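Local coordinates for CBS domain protein (Porphyromonas gingivalis, PDB 2NQW) that is of unknown function, being the transporter-associated domain of a CorC/HlyC-type CBS membrane protein that may bind flavin adenine dinucleotide, at residues A[76-79]-A[84-87]. Residues are numbered along the deposited sequence; the frame is centred on the assembly and turned at random.
Sequences VTQM and IIEI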
loop_
_atom_site.group_PDB
_atom_site.type_symbol
_atom_site.label_atom_id
_atom_site.label_comp_id
_atom_site.label_asym_id
_atom_site.label_seq_id
_atom_site.Cartn_x
_atom_site.Cartn_y
_atom_site.Cartn_z
ATOM N N VAL A 76 4.954 6.271 0.698
ATOM C CA VAL A 76 5.447 6.244 -0.697
ATOM C C VAL A 76 6.963 6.317 -0.611
ATOM O O VAL A 76 7.505 7.343 -0.201
ATOM C CB VAL A 76 4.901 7.428 -1.518
ATOM C CG1 VAL A 76 5.548 7.476 -2.898
ATOM C CG2 VAL A 76 3.410 7.283 -1.651
ATOM N N THR A 77 7.644 5.240 -1.026
ATOM C CA THR A 77 9.105 5.242 -0.939
ATOM C C THR A 77 9.766 5.558 -2.283
ATOM O O THR A 77 10.904 6.016 -2.294
ATOM C CB THR A 77 9.614 3.890 -0.432
ATOM O OG1 THR A 77 9.042 2.857 -1.249
ATOM C CG2 THR A 77 9.226 3.719 1.054
ATOM N N GLN A 78 9.070 5.300 -3.393
ATOM C CA GLN A 78 9.628 5.633 -4.721
ATOM C C GLN A 78 8.520 6.058 -5.657
ATOM O O GLN A 78 7.410 5.500 -5.616
ATOM C CB GLN A 78 10.339 4.434 -5.350
ATOM C CG GLN A 78 11.534 3.935 -4.547
ATOM C CD GLN A 78 12.307 2.905 -5.338
ATOM O OE1 GLN A 78 12.785 3.190 -6.456
ATOM N NE2 GLN A 78 12.435 1.719 -4.784
HETATM N N MSE A 79 8.849 7.031 -6.522
HETATM C CA MSE A 79 7.989 7.427 -7.627
HETATM C C MSE A 79 8.844 7.536 -8.861
HETATM O O MSE A 79 10.046 7.788 -8.748
HETATM C CB MSE A 79 7.351 8.808 -7.392
HETATM C CG MSE A 79 6.293 8.778 -6.292
HETATM SE SE MSE A 79 5.308 10.420 -6.091
HETATM C CE MSE A 79 4.395 10.409 -7.798
ATOM N N ILE A 84 3.301 6.571 -8.297
ATOM C CA ILE A 84 3.839 5.802 -7.179
ATOM C C ILE A 84 4.296 4.444 -7.676
ATOM O O ILE A 84 3.484 3.688 -8.229
ATOM C CB ILE A 84 2.735 5.571 -6.133
ATOM C CG1 ILE A 84 2.302 6.906 -5.498
ATOM C CG2 ILE A 84 3.262 4.625 -5.046
ATOM C CD1 ILE A 84 0.978 6.775 -4.702
ATOM N N ILE A 85 5.579 4.130 -7.500
ATOM C CA ILE A 85 6.098 2.837 -7.929
ATOM C C ILE A 85 6.459 1.912 -6.761
ATOM O O ILE A 85 6.536 0.707 -6.983
ATOM C CB ILE A 85 7.214 2.959 -8.946
ATOM C CG1 ILE A 85 8.475 3.546 -8.337
ATOM C CG2 ILE A 85 6.733 3.743 -10.188
ATOM C CD1 ILE A 85 9.656 3.668 -9.372
ATOM N N GLU A 86 6.647 2.445 -5.547
ATOM C CA GLU A 86 6.870 1.551 -4.408
ATOM C C GLU A 86 6.224 2.166 -3.184
ATOM O O GLU A 86 6.348 3.373 -2.944
ATOM C CB GLU A 86 8.352 1.357 -4.150
ATOM C CG GLU A 86 8.656 0.271 -3.086
ATOM C CD GLU A 86 10.154 0.150 -2.895
ATOM O OE1 GLU A 86 10.755 1.095 -2.346
ATOM O OE2 GLU A 86 10.735 -0.892 -3.284
ATOM N N ILE A 87 5.542 1.295 -2.437
ATOM C CA ILE A 87 4.954 1.647 -1.162
ATOM C C ILE A 87 5.479 0.694 -0.092
ATOM O O ILE A 87 5.488 -0.539 -0.285
ATOM C CB ILE A 87 3.406 1.584 -1.233
ATOM C CG1 ILE A 87 2.896 2.802 -2.027
ATOM C CG2 ILE A 87 2.748 1.563 0.160
ATOM C CD1 ILE A 87 1.416 2.724 -2.430
#
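T77 and Q78 both face E86 in the antiparallel hairpin of strands 72-79 and 84-89, making a classic beta bulge; a second follows at once, where I85 and E86 both face Q78. Each bulge gives one carbonyl two amide donors. E86 O takes T77 N at 3.0 Å and more weakly Q78 N, whereas Q78 O accepts both I85 N (3.0 Å) and E86 N (3.1 Å).

Polar side chains suit the face bearing Q78 and E86, since Q78 is exposed and E86 partly so. The E86 chain runs out extended, CG anti to the backbone N (chi1 -172°), and its OE1, like the two carbonyls, takes two donors: T77 OG1 donates to the anti lone pair at 2.7 Å, while Q78 NE2 gives OE1 a nearly straight hydrogen bond (3.0 Å) from above the carboxylate plane, with OE1 close to the amide plane. The amide and carboxylate planes stand 82° apart.

V76, I84 and I87 suit the other face because helix 49-57 packs on it, through F53, S50 and L49 respectively. V76 and I84 cross at about a right angle, V76 CG2 lying 3.9 Å from I84 CD1. Beside them, the selenomethionine M79 bends its chain at chi3 (66°), which brings CE to 4.0 Å from I84 N.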